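Uncharacterized peptidase Lmo0363 (Listeria monocytogenes, PDB 3L4E) is an uncharacterized member of the peptidase S51 family and probably acts as a serine peptidase related to peptidase E. Local coordinates at residues K3-T8 against L151-F156; S37-V42 against G87-F92; I130-T135 against D155-P160; Y162-F167 against I187-A192. All coordinates share one frame; numbering follows the deposited sequence.

Contact 1 of 4, residues K3-T8 against L151-F156; sequences KNLFLT and LNLVDF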
loop_
_atom_site.group_PDB
_atom_site.type_symbol
_atom_site.label_atom_id
_atom_site.label_comp_id
_atom_site.label_asym_id
_atom_site.label_seq_id
_atom_site.Cartn_x
_atom_site.Cartn_y
_atom_site.Cartn_z
ATOM N N LYS A 3 -8.411 12.957 0.294
ATOM C CA LYS A 3 -7.568 11.872 0.771
ATOM C C LYS A 3 -8.416 10.657 1.147
ATOM O O LYS A 3 -8.945 10.565 2.256
ATOM C CB LYS A 3 -6.729 12.327 1.964
ATOM C CG LYS A 3 -5.546 11.421 2.261
ATOM C CD LYS A 3 -4.997 11.668 3.658
ATOM C CE LYS A 3 -4.532 13.089 3.849
ATOM N NZ LYS A 3 -4.162 13.304 5.272
ATOM N N ASN A 4 -8.543 9.733 0.204
ATOM C CA ASN A 4 -9.315 8.511 0.399
ATOM C C ASN A 4 -8.368 7.324 0.350
ATOM O O ASN A 4 -7.877 6.966 -0.719
ATOM C CB ASN A 4 -10.373 8.381 -0.697
ATOM C CG ASN A 4 -11.359 9.530 -0.692
ATOM O OD1 ASN A 4 -12.272 9.568 0.121
ATOM N ND2 ASN A 4 -11.170 10.479 -1.600
ATOM N N LEU A 5 -8.098 6.727 1.510
ATOM C CA LEU A 5 -7.128 5.648 1.618
ATOM C C LEU A 5 -7.717 4.491 2.396
ATOM O O LEU A 5 -8.445 4.699 3.368
ATOM C CB LEU A 5 -5.868 6.117 2.351
ATOM C CG LEU A 5 -5.321 7.522 2.090
ATOM C CD1 LEU A 5 -4.143 7.806 3.027
ATOM C CD2 LEU A 5 -4.914 7.677 0.640
ATOM N N PHE A 6 -7.384 3.276 1.974
ATOM C CA PHE A 6 -7.719 2.069 2.721
ATOM C C PHE A 6 -6.405 1.345 2.955
ATOM O O PHE A 6 -5.777 0.902 1.996
ATOM C CB PHE A 6 -8.669 1.211 1.882
ATOM C CG PHE A 6 -9.082 -0.081 2.528
ATOM C CD1 PHE A 6 -10.232 -0.144 3.310
ATOM C CD2 PHE A 6 -8.338 -1.240 2.342
ATOM C CE1 PHE A 6 -10.638 -1.339 3.889
ATOM C CE2 PHE A 6 -8.738 -2.445 2.929
ATOM C CZ PHE A 6 -9.886 -2.490 3.700
ATOM N N LEU A 7 -5.968 1.261 4.214
ATOM C CA LEU A 7 -4.674 0.656 4.531
ATOM C C LEU A 7 -4.865 -0.685 5.234
ATOM O O LEU A 7 -5.726 -0.823 6.099
ATOM C CB LEU A 7 -3.823 1.603 5.391
ATOM C CG LEU A 7 -3.680 3.030 4.859
ATOM C CD1 LEU A 7 -2.782 3.893 5.774
ATOM C CD2 LEU A 7 -3.131 3.004 3.439
ATOM N N THR A 8 -4.052 -1.668 4.868
ATOM C CA THR A 8 -4.236 -3.027 5.355
ATOM C C THR A 8 -2.884 -3.737 5.459
ATOM O O THR A 8 -1.924 -3.331 4.805
ATOM C CB THR A 8 -5.204 -3.806 4.405
ATOM O OG1 THR A 8 -5.305 -5.176 4.811
ATOM C CG2 THR A 8 -4.708 -3.762 2.970
ATOM N N LEU A 151 5.546 9.085 0.963
ATOM C CA LEU A 151 4.437 9.893 0.439
ATOM C C LEU A 151 3.961 10.947 1.431
ATOM O O LEU A 151 3.428 11.983 1.038
ATOM C CB LEU A 151 3.255 9.018 0.000
ATOM C CG LEU A 151 3.535 7.964 -1.068
ATOM C CD1 LEU A 151 2.272 7.144 -1.336
ATOM C CD2 LEU A 151 4.045 8.596 -2.347
ATOM N N ASN A 152 4.129 10.668 2.718
ATOM C CA ASN A 152 3.797 11.650 3.740
ATOM C C ASN A 152 2.333 12.076 3.631
ATOM O O ASN A 152 1.996 13.249 3.795
ATOM C CB ASN A 152 4.723 12.865 3.606
ATOM C CG ASN A 152 4.689 13.763 4.820
ATOM O OD1 ASN A 152 4.384 13.322 5.928
ATOM N ND2 ASN A 152 5.012 15.034 4.621
ATOM N N LEU A 153 1.467 11.111 3.331
ATOM C CA LEU A 153 0.033 11.360 3.237
ATOM C C LEU A 153 -0.601 11.486 4.608
ATOM O O LEU A 153 -1.585 12.196 4.777
ATOM C CB LEU A 153 -0.658 10.225 2.478
ATOM C CG LEU A 153 -0.545 10.263 0.961
ATOM C CD1 LEU A 153 -0.681 8.871 0.381
ATOM C CD2 LEU A 153 -1.593 11.203 0.387
ATOM N N VAL A 154 -0.047 10.768 5.577
ATOM C CA VAL A 154 -0.543 10.817 6.940
ATOM C C VAL A 154 0.628 11.061 7.876
ATOM O O VAL A 154 1.776 10.763 7.547
ATOM C CB VAL A 154 -1.283 9.524 7.344
ATOM C CG1 VAL A 154 -2.592 9.386 6.562
ATOM C CG2 VAL A 154 -0.394 8.309 7.140
ATOM N N ASP A 155 0.339 11.614 9.041
ATOM C CA ASP A 155 1.399 11.927 9.982
ATOM C C ASP A 155 1.876 10.665 10.687
ATOM O O ASP A 155 2.958 10.638 11.268
ATOM C CB ASP A 155 0.928 12.972 10.994
ATOM C CG ASP A 155 0.655 14.325 10.356
ATOM O OD1 ASP A 155 1.078 14.542 9.199
ATOM O OD2 ASP A 155 0.021 15.178 11.016
ATOM N N PHE A 156 1.074 9.608 10.619
ATOM C CA PHE A 156 1.410 8.375 11.326
ATOM C C PHE A 156 2.145 7.334 10.476
ATOM O O PHE A 156 2.111 7.378 9.237
ATOM C CB PHE A 156 0.175 7.768 12.010
ATOM C CG PHE A 156 -0.935 7.379 11.061
ATOM C CD1 PHE A 156 -0.926 6.144 10.426
ATOM C CD2 PHE A 156 -1.998 8.237 10.827
ATOM C CE1 PHE A 156 -1.955 5.775 9.574
ATOM C CE2 PHE A 156 -3.033 7.875 9.968
ATOM C CZ PHE A 156 -3.004 6.643 9.338
#
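Lys3, just ahead of strand 4-8, and Leu153 supply the one hydrogen bond between segment 3-8 and loop 151-156. In the lysine, chi1 (-163°) sets CG anti to the backbone N and the chain bends at chi3; NZ then donates to the carbonyl O of Leu153, 2.8 Å away. The ammonium group lies nearly on the line of the C=O bond, at a C=O...N angle of 167°. Asp155 OD1 stays 6.7 Å from Lys3 NZ, so any pull between these opposite charges is probably long-range.

The remaining contacts are apolar and come from every second residue of the strand. Leu5 and Val154 reach toward each other tip to tip, with CD1 of Leu5 4.2 Å from CG1 of Val154. The same Leu5 CD1 rests against CB of Leu153. Leu7 CD1 approaches CE1 of Phe156 at 4.3 Å, obliquely to the ring. Within the loop, Val154 CG2 sits over the centre of one face of the Phe156 ring, 3.7 Å above its plane.

Leu153 also packs on helix 102-111, and Phe156 on Ile195 of strand 191-196. The loop thus covers part of one side of the mixed sheet at strand 4-8, plain hydrophobic layering of an alpha/beta fold.

Contact 2 of 4, residues S37-V42 against G87-F92; sequences STVEEV and GGNTFF. With SO4 (sulfate ion), chain C.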
loop_
_atom_site.group_PDB
_atom_site.type_symbol
_atom_site.label_atom_id
_atom_site.label_comp_id
_atom_site.label_asym_id
_atom_site.label_seq_id
_atom_site.Cartn_x
_atom_site.Cartn_y
_atom_site.Cartn_z
ATOM N N SER A 37 6.572 -6.541 -4.610
ATOM C CA SER A 37 6.662 -7.994 -4.506
ATOM C C SER A 37 7.670 -8.616 -5.467
ATOM O O SER A 37 8.021 -9.793 -5.326
ATOM C CB SER A 37 5.294 -8.627 -4.758
ATOM O OG SER A 37 5.001 -8.647 -6.152
ATOM N N THR A 38 8.128 -7.852 -6.450
ATOM C CA THR A 38 8.932 -8.434 -7.529
ATOM C C THR A 38 10.349 -8.822 -7.111
ATOM O O THR A 38 11.042 -9.533 -7.835
ATOM C CB THR A 38 8.985 -7.516 -8.771
ATOM O OG1 THR A 38 9.633 -6.279 -8.438
ATOM C CG2 THR A 38 7.571 -7.251 -9.310
ATOM N N VAL A 39 10.778 -8.353 -5.944
ATOM C CA VAL A 39 12.094 -8.705 -5.416
ATOM C C VAL A 39 11.958 -9.647 -4.219
ATOM O O VAL A 39 12.937 -9.968 -3.555
ATOM C CB VAL A 39 12.898 -7.454 -5.009
ATOM C CG1 VAL A 39 13.212 -6.602 -6.236
ATOM C CG2 VAL A 39 12.135 -6.644 -3.957
ATOM N N GLU A 40 10.732 -10.086 -3.951
ATOM C CA GLU A 40 10.459 -10.965 -2.824
ATOM C C GLU A 40 10.373 -12.407 -3.285
ATOM O O GLU A 40 9.992 -12.687 -4.427
ATOM C CB GLU A 40 9.139 -10.574 -2.156
ATOM C CG GLU A 40 9.121 -9.163 -1.618
ATOM C CD GLU A 40 10.065 -8.986 -0.454
ATOM O OE1 GLU A 40 9.605 -9.117 0.699
ATOM O OE2 GLU A 40 11.266 -8.731 -0.688
ATOM N N GLU A 41 10.696 -13.318 -2.375
ATOM C CA GLU A 41 10.786 -14.733 -2.705
ATOM C C GLU A 41 9.534 -15.539 -2.366
ATOM O O GLU A 41 9.351 -16.639 -2.883
ATOM C CB GLU A 41 12.023 -15.329 -2.039
ATOM C CG GLU A 41 13.305 -14.647 -2.528
ATOM C CD GLU A 41 14.561 -15.245 -1.960
ATOM O OE1 GLU A 41 14.752 -15.172 -0.731
ATOM O OE2 GLU A 41 15.366 -15.779 -2.752
ATOM N N VAL A 42 8.680 -14.999 -1.502
ATOM C CA VAL A 42 7.413 -15.644 -1.170
ATOM C C VAL A 42 6.297 -14.609 -1.303
ATOM O O VAL A 42 6.255 -13.629 -0.549
ATOM C CB VAL A 42 7.441 -16.224 0.255
ATOM C CG1 VAL A 42 6.103 -16.879 0.591
ATOM C CG2 VAL A 42 8.606 -17.216 0.407
ATOM N N GLY A 87 1.748 -5.680 -1.103
ATOM C CA GLY A 87 2.873 -5.818 -0.201
ATOM C C GLY A 87 4.149 -6.215 -0.923
ATOM O O GLY A 87 4.157 -6.437 -2.131
ATOM N N GLY A 88 5.243 -6.288 -0.174
ATOM C CA GLY A 88 6.531 -6.679 -0.712
ATOM C C GLY A 88 7.617 -5.899 -0.002
ATOM O O GLY A 88 7.465 -5.543 1.171
ATOM N N ASN A 89 8.716 -5.627 -0.700
ATOM C CA ASN A 89 9.801 -4.860 -0.107
ATOM C C ASN A 89 9.518 -3.365 -0.219
ATOM O O ASN A 89 9.480 -2.811 -1.330
ATOM C CB ASN A 89 11.134 -5.214 -0.759
ATOM C CG ASN A 89 12.300 -4.564 -0.061
ATOM O OD1 ASN A 89 12.491 -3.350 -0.158
ATOM N ND2 ASN A 89 13.085 -5.364 0.654
ATOM N N THR A 90 9.316 -2.714 0.927
ATOM C CA THR A 90 8.944 -1.301 0.932
ATOM C C THR A 90 10.022 -0.421 0.313
ATOM O O THR A 90 9.714 0.561 -0.355
ATOM C CB THR A 90 8.634 -0.772 2.354
ATOM O OG1 THR A 90 7.735 -1.661 3.015
ATOM C CG2 THR A 90 8.000 0.629 2.301
ATOM N N PHE A 91 11.290 -0.762 0.543
ATOM C CA PHE A 91 12.378 0.062 0.021
ATOM C C PHE A 91 12.457 0.002 -1.503
ATOM O O PHE A 91 12.617 1.024 -2.161
ATOM C CB PHE A 91 13.706 -0.295 0.688
ATOM C CG PHE A 91 13.703 -0.037 2.159
ATOM C CD1 PHE A 91 14.054 1.206 2.661
ATOM C CD2 PHE A 91 13.313 -1.030 3.049
ATOM C CE1 PHE A 91 14.026 1.448 4.021
ATOM C CE2 PHE A 91 13.288 -0.794 4.408
ATOM C CZ PHE A 91 13.641 0.444 4.893
ATOM N N PHE A 92 12.310 -1.189 -2.065
ATOM C CA PHE A 92 12.317 -1.308 -3.520
ATOM C C PHE A 92 11.137 -0.557 -4.134
ATOM O O PHE A 92 11.291 0.153 -5.136
ATOM C CB PHE A 92 12.299 -2.768 -3.958
ATOM C CG PHE A 92 12.392 -2.937 -5.438
ATOM C CD1 PHE A 92 13.579 -2.657 -6.104
ATOM C CD2 PHE A 92 11.290 -3.337 -6.175
ATOM C CE1 PHE A 92 13.669 -2.792 -7.474
ATOM C CE2 PHE A 92 11.371 -3.476 -7.542
ATOM C CZ PHE A 92 12.561 -3.200 -8.198
HETATM S S SO4 C . 13.193 -8.909 2.169
HETATM O O1 SO4 C . 14.459 -8.725 1.468
HETATM O O2 SO4 C . 12.708 -10.268 1.963
HETATM O O3 SO4 C . 13.405 -8.672 3.591
HETATM O O4 SO4 C . 12.208 -7.955 1.660
#
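Val39 and Phe92 meet through their first torsions: CG1 of Val39 is anti to its carbonyl carbon (chi1 -65°), and CG of Phe92 is anti to its backbone N (chi1 -176°). The valine methyl lies over the ring centre, a CH-pi contact with CG1 3.7 Å from the centroid and 5° off the ring normal. Thr38 crosses the same phenyl group at about a right angle, its OG1 3.4 Å from CE2 of Phe92, while that hydroxyl is hydrogen-bonded to Thr35 O.

The other valine methyl, CG2, packs 3.6 Å from CB of Asn89. Glu40 CG lies 3.7 Å from CA of Gly88, whose backbone runs close to Ser37, CA to CA 4.0 Å.

Asn89 divides its amide between two tasks. OD1 accepts from Phe92 N at 2.9 Å, whereas ND2 donates to sulfate O4, also at 2.9 Å, and to Ser138 O. Glu40 OE2 lies 2.6 Å from that sulfate oxygen and forms a long, weak ion pair with Lys141. The sulfate probably came from the crystallisation liquor.

The bond from Phe92 N makes Asn89 the N-cap of helix 90-100, and Gly87, ahead of it, lies close to Ser120, assigned by similarity to the charge relay system.

Contact 3 of 4, residues I130-T135 against D155-P160; sequences IAYIQT and DFSTLP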
loop_
_atom_site.group_PDB
_atom_site.type_symbol
_atom_site.label_atom_id
_atom_site.label_comp_id
_atom_site.label_asym_id
_atom_site.label_seq_id
_atom_site.Cartn_x
_atom_site.Cartn_y
_atom_site.Cartn_z
ATOM N N ILE A 130 10.132 5.813 5.782
ATOM C CA ILE A 130 10.011 4.364 5.956
ATOM C C ILE A 130 11.188 3.701 6.673
ATOM O O ILE A 130 11.284 2.477 6.702
ATOM C CB ILE A 130 9.759 3.638 4.614
ATOM C CG1 ILE A 130 10.970 3.780 3.679
ATOM C CG2 ILE A 130 8.515 4.192 3.948
ATOM C CD1 ILE A 130 10.887 2.904 2.431
ATOM N N ALA A 131 12.077 4.496 7.257
ATOM C CA ALA A 131 13.231 3.926 7.940
ATOM C C ALA A 131 12.821 2.885 8.981
ATOM O O ALA A 131 13.498 1.872 9.152
ATOM C CB ALA A 131 14.089 5.024 8.575
ATOM N N TYR A 132 11.700 3.127 9.655
ATOM C CA TYR A 132 11.254 2.261 10.743
ATOM C C TYR A 132 10.955 0.825 10.310
ATOM O O TYR A 132 10.872 -0.074 11.151
ATOM C CB TYR A 132 10.029 2.861 11.442
ATOM C CG TYR A 132 8.750 2.850 10.611
ATOM C CD1 TYR A 132 7.793 1.855 10.776
ATOM C CD2 TYR A 132 8.498 3.845 9.674
ATOM C CE1 TYR A 132 6.623 1.849 10.027
ATOM C CE2 TYR A 132 7.341 3.852 8.921
ATOM C CZ TYR A 132 6.401 2.852 9.101
ATOM O OH TYR A 132 5.244 2.871 8.352
ATOM N N ILE A 133 10.787 0.606 9.007
ATOM C CA ILE A 133 10.413 -0.718 8.518
ATOM C C ILE A 133 11.628 -1.578 8.138
ATOM O O ILE A 133 11.471 -2.722 7.710
ATOM C CB ILE A 133 9.391 -0.625 7.337
ATOM C CG1 ILE A 133 8.406 -1.801 7.357
ATOM C CG2 ILE A 133 10.094 -0.518 5.992
ATOM C CD1 ILE A 133 7.499 -1.816 8.565
ATOM N N GLN A 134 12.835 -1.044 8.325
ATOM C CA GLN A 134 14.046 -1.721 7.852
ATOM C C GLN A 134 14.371 -3.070 8.506
ATOM O O GLN A 134 15.141 -3.853 7.945
ATOM C CB GLN A 134 15.264 -0.794 7.935
ATOM C CG GLN A 134 15.637 -0.366 9.337
ATOM C CD GLN A 134 16.655 0.750 9.326
ATOM O OE1 GLN A 134 16.371 1.866 9.759
ATOM N NE2 GLN A 134 17.846 0.460 8.811
ATOM N N THR A 135 13.815 -3.345 9.682
ATOM C CA THR A 135 14.010 -4.662 10.287
ATOM C C THR A 135 13.025 -5.698 9.734
ATOM O O THR A 135 13.183 -6.898 9.966
ATOM C CB THR A 135 13.954 -4.639 11.843
ATOM O OG1 THR A 135 12.722 -4.050 12.276
ATOM C CG2 THR A 135 15.123 -3.848 12.420
ATOM N N ASP A 155 0.339 11.614 9.041
ATOM C CA ASP A 155 1.399 11.927 9.982
ATOM C C ASP A 155 1.876 10.665 10.687
ATOM O O ASP A 155 2.958 10.638 11.268
ATOM C CB ASP A 155 0.928 12.972 10.994
ATOM C CG ASP A 155 0.655 14.325 10.356
ATOM O OD1 ASP A 155 1.078 14.542 9.199
ATOM O OD2 ASP A 155 0.021 15.178 11.016
ATOM N N PHE A 156 1.074 9.608 10.619
ATOM C CA PHE A 156 1.410 8.375 11.326
ATOM C C PHE A 156 2.145 7.334 10.476
ATOM O O PHE A 156 2.111 7.378 9.237
ATOM C CB PHE A 156 0.175 7.768 12.010
ATOM C CG PHE A 156 -0.935 7.379 11.061
ATOM C CD1 PHE A 156 -0.926 6.144 10.426
ATOM C CD2 PHE A 156 -1.998 8.237 10.827
ATOM C CE1 PHE A 156 -1.955 5.775 9.574
ATOM C CE2 PHE A 156 -3.033 7.875 9.968
ATOM C CZ PHE A 156 -3.004 6.643 9.338
ATOM N N SER A 157 2.811 6.404 11.162
ATOM C CA SER A 157 3.625 5.374 10.520
ATOM C C SER A 157 3.011 3.988 10.695
ATOM O O SER A 157 3.174 3.345 11.737
ATOM C CB SER A 157 5.046 5.390 11.091
ATOM O OG SER A 157 5.654 6.653 10.898
ATOM N N THR A 158 2.315 3.527 9.664
ATOM C CA THR A 158 1.586 2.268 9.741
ATOM C C THR A 158 2.542 1.096 9.895
ATOM O O THR A 158 3.520 0.977 9.156
ATOM C CB THR A 158 0.699 2.067 8.508
ATOM O OG1 THR A 158 -0.175 3.195 8.368
ATOM C CG2 THR A 158 -0.123 0.792 8.628
ATOM N N LEU A 159 2.254 0.237 10.866
ATOM C CA LEU A 159 3.084 -0.931 11.139
ATOM C C LEU A 159 2.258 -2.194 10.921
ATOM O O LEU A 159 1.458 -2.570 11.770
ATOM C CB LEU A 159 3.621 -0.877 12.566
ATOM C CG LEU A 159 4.556 -2.011 12.974
ATOM C CD1 LEU A 159 5.771 -2.067 12.057
ATOM C CD2 LEU A 159 4.981 -1.820 14.418
ATOM N N PRO A 160 2.442 -2.849 9.767
ATOM C CA PRO A 160 1.560 -3.973 9.428
ATOM C C PRO A 160 1.994 -5.282 10.072
ATOM O O PRO A 160 3.131 -5.412 10.554
ATOM C CB PRO A 160 1.688 -4.062 7.905
ATOM C CG PRO A 160 3.083 -3.590 7.637
ATOM C CD PRO A 160 3.393 -2.537 8.684
#
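Tyr132 reaches across to strand 157-159 with the outer part of its ring and its hydroxyl. From CB, its CG turns into the crowded position between the backbone N and the carbonyl carbon (chi1 70°), and one ring face turns to Ser157. CD2 comes within 4.0 Å of Ser157 CB, and CE2 and CZ are nearer still, at 3.5 Å from that carbon. The serine methylene therefore lies over this face, 3.4 Å above the plane and offset toward the rim, in a CH-pi contact 26° off the ring normal. On the other branch, CE1 lies 3.3 Å from Thr158 O, with Leu159 CD1 farther off at the ring edge. At the tip, OH donates to the carbonyl O of Thr158 at 2.7 Å. This acceptor lies in the plane of the tyrosine ring, although the hydroxyl is tilted 33° from the carbonyl plane. The phenol oxygen is thereby satisfied inside a buried contact, and the bond fixes where the ring tip lies.

Ile133 adds an apolar patch beside it: CD1 is 3.9 Å from Leu159 CD1 and meets Pro160 CD tip to tip at 4.2 Å.

The short 3-10 turn around Tyr132 rests on helix 121-124, where Val124 touches Tyr132, Ile133 and Pro160. Ile133 also packs on Phe91 of helix 90-100. Strand 157-159 pairs in parallel with strand 184-186, and Leu159 leans on Ile174 and Val175 of helix 168-177.

Contact 4 of 4, residues Y162-F167 against I187-A192; sequences YNNTPF and ISNHEA. With SO4 (sulfate ion), chain B.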
loop_
_atom_site.group_PDB
_atom_site.type_symbol
_atom_site.label_atom_id
_atom_site.label_comp_id
_atom_site.label_asym_id
_atom_site.label_seq_id
_atom_site.Cartn_x
_atom_site.Cartn_y
_atom_site.Cartn_z
ATOM N N TYR A 162 1.000 -6.361 12.862
ATOM C CA TYR A 162 1.342 -6.077 14.266
ATOM C C TYR A 162 0.999 -7.222 15.209
ATOM O O TYR A 162 -0.141 -7.692 15.249
ATOM C CB TYR A 162 0.698 -4.781 14.776
ATOM C CG TYR A 162 1.061 -4.480 16.222
ATOM C CD1 TYR A 162 2.314 -3.974 16.553
ATOM C CD2 TYR A 162 0.159 -4.715 17.255
ATOM C CE1 TYR A 162 2.653 -3.706 17.869
ATOM C CE2 TYR A 162 0.490 -4.446 18.577
ATOM C CZ TYR A 162 1.737 -3.940 18.879
ATOM O OH TYR A 162 2.077 -3.675 20.191
ATOM N N ASN A 163 1.995 -7.647 15.979
ATOM C CA ASN A 163 1.848 -8.761 16.915
ATOM C C ASN A 163 1.281 -10.002 16.228
ATOM O O ASN A 163 0.669 -10.860 16.868
ATOM C CB ASN A 163 0.986 -8.361 18.114
ATOM C CG ASN A 163 1.295 -9.179 19.351
ATOM O OD1 ASN A 163 2.416 -9.659 19.527
ATOM N ND2 ASN A 163 0.302 -9.339 20.219
ATOM N N ASN A 164 1.484 -10.073 14.915
ATOM C CA ASN A 164 1.118 -11.239 14.114
ATOM C C ASN A 164 2.348 -12.043 13.733
ATOM O O ASN A 164 3.261 -11.522 13.096
ATOM C CB ASN A 164 0.431 -10.814 12.812
ATOM C CG ASN A 164 -1.004 -10.381 13.008
ATOM O OD1 ASN A 164 -1.346 -9.221 12.777
ATOM N ND2 ASN A 164 -1.860 -11.314 13.413
ATOM N N THR A 165 2.371 -13.314 14.112
ATOM C CA THR A 165 3.402 -14.228 13.635
ATOM C C THR A 165 3.393 -14.172 12.109
ATOM O O THR A 165 2.328 -14.043 11.510
ATOM C CB THR A 165 3.106 -15.667 14.113
ATOM O OG1 THR A 165 2.926 -15.672 15.536
ATOM C CG2 THR A 165 4.236 -16.615 13.746
ATOM N N PRO A 166 4.575 -14.252 11.466
ATOM C CA PRO A 166 5.936 -14.364 12.007
ATOM C C PRO A 166 6.625 -13.016 12.181
ATOM O O PRO A 166 7.837 -12.924 11.972
ATOM C CB PRO A 166 6.682 -15.148 10.916
ATOM C CG PRO A 166 5.657 -15.462 9.843
ATOM C CD PRO A 166 4.575 -14.463 10.012
ATOM N N PHE A 167 5.874 -11.988 12.555
ATOM C CA PHE A 167 6.440 -10.660 12.736
ATOM C C PHE A 167 6.248 -10.175 14.165
ATOM O O PHE A 167 6.235 -8.972 14.422
ATOM C CB PHE A 167 5.791 -9.667 11.766
ATOM C CG PHE A 167 5.925 -10.057 10.324
ATOM C CD1 PHE A 167 7.114 -9.844 9.642
ATOM C CD2 PHE A 167 4.863 -10.635 9.645
ATOM C CE1 PHE A 167 7.241 -10.204 8.314
ATOM C CE2 PHE A 167 4.986 -10.998 8.319
ATOM C CZ PHE A 167 6.176 -10.780 7.652
ATOM N N ILE A 187 -1.285 -1.987 13.056
ATOM C CA ILE A 187 -2.459 -2.742 12.597
ATOM C C ILE A 187 -2.115 -4.210 12.360
ATOM O O ILE A 187 -1.076 -4.537 11.785
ATOM C CB ILE A 187 -3.123 -2.148 11.321
ATOM C CG1 ILE A 187 -2.113 -2.001 10.174
ATOM C CG2 ILE A 187 -3.822 -0.830 11.640
ATOM C CD1 ILE A 187 -2.746 -1.715 8.810
ATOM N N SER A 188 -2.991 -5.091 12.824
ATOM C CA SER A 188 -2.818 -6.527 12.658
ATOM C C SER A 188 -3.317 -6.997 11.292
ATOM O O SER A 188 -3.819 -6.201 10.495
ATOM C CB SER A 188 -3.573 -7.271 13.759
ATOM O OG SER A 188 -4.970 -7.031 13.662
ATOM N N ASN A 189 -3.183 -8.292 11.023
ATOM C CA ASN A 189 -3.617 -8.849 9.740
ATOM C C ASN A 189 -5.111 -8.689 9.454
ATOM O O ASN A 189 -5.523 -8.606 8.296
ATOM C CB ASN A 189 -3.226 -10.320 9.619
ATOM C CG ASN A 189 -1.744 -10.511 9.394
ATOM O OD1 ASN A 189 -1.181 -11.549 9.755
ATOM N ND2 ASN A 189 -1.098 -9.512 8.805
ATOM N N HIS A 190 -5.925 -8.640 10.500
ATOM C CA HIS A 190 -7.366 -8.508 10.290
ATOM C C HIS A 190 -7.907 -7.123 10.630
ATOM O O HIS A 190 -9.105 -6.947 10.840
ATOM C CB HIS A 190 -8.119 -9.617 11.020
ATOM C CG HIS A 190 -7.828 -10.980 10.476
ATOM N ND1 HIS A 190 -6.729 -11.715 10.861
ATOM C CD2 HIS A 190 -8.474 -11.725 9.549
ATOM C CE1 HIS A 190 -6.722 -12.866 10.211
ATOM N NE2 HIS A 190 -7.773 -12.898 9.413
ATOM N N GLU A 191 -7.012 -6.138 10.657
ATOM C CA GLU A 191 -7.397 -4.738 10.824
ATOM C C GLU A 191 -7.167 -3.958 9.534
ATOM O O GLU A 191 -6.264 -4.264 8.757
ATOM C CB GLU A 191 -6.591 -4.075 11.955
ATOM C CG GLU A 191 -7.109 -4.353 13.372
ATOM C CD GLU A 191 -6.215 -3.745 14.452
ATOM O OE1 GLU A 191 -4.985 -3.697 14.241
ATOM O OE2 GLU A 191 -6.739 -3.329 15.511
ATOM N N ALA A 192 -7.993 -2.943 9.309
ATOM C CA ALA A 192 -7.773 -2.009 8.217
ATOM C C ALA A 192 -7.955 -0.604 8.762
ATOM O O ALA A 192 -8.624 -0.415 9.783
ATOM C CB ALA A 192 -8.734 -2.281 7.068
HETATM S S SO4 B . -5.596 -10.413 14.086
HETATM O O1 SO4 B . -5.060 -10.732 12.764
HETATM O O2 SO4 B . -6.581 -11.426 14.467
HETATM O O3 SO4 B . -4.515 -10.364 15.063
HETATM O O4 SO4 B . -6.255 -9.111 14.036
HETATM O O HOH W 1 1.851 -12.017 9.265
#
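Asn164 and Asn189 stack their side-chain amides with planes 10° apart, the two groups sliding past each other in opposite directions. OD1 of Asn189 lies 3.5 Å from CG of Asn164. The His190 ring presents its edge to the sulfate: ND1 donates in plane to O1 at 2.7 Å, with a nearly straight N-H...O angle of 170°. The Phe167 ring stacks on His161 and has a water at its edge, in plane; this water joins Thr165 O to Asn189 OD1.

The OD1 of Asn164 receives the backbone N of Asn189 at 2.7 Å, the donor standing above the carbonyl plane, and also touches CA and CB of Ser188. Its ND2 turns to the sulfate, donating to O3 at 3.3 Å and more weakly to O1. Arg204 also holds the ion, which is probably from the crystallisation liquor. Between the backbones, Tyr162 N donates to Ile187 O at 3.0 Å.

Residues Ser188 to Glu191 form a type I beta turn, and Glu191 OE1 accepts from Ser188 N at 2.8 Å, bracing the turn. Asn189 ND2 is hydrogen-bonded directly to His161 ND1, and Asn164 lies behind it, backing the histidine assigned by similarity to the charge relay system of this S51 peptidase.

In the fold
Contact 2 is nested along the chain within the loop closed by contact 1, and contacts 3 and 4 follow in series. Contacts 1 and 2 lie on opposite sides of the chain's centre, their centres 20 Å apart. Contact 3 bridges them: it shares Asp155 and Phe156 with contact 1, and its Ile130 and Ile133 pack on Thr90 and Phe91 of contact 2. Contact 4 joins contact 1 through neighbouring strands 4-8 and 191-196 of the mixed sheet, and contact 3 through a probable hydrogen bond between Ile187 N and Leu159 O that continues the pairing of strands 157-159 and 184-186. Segments of contacts 2, 3 and 4 lie close to the probable catalytic residues, with contact 1 farther back.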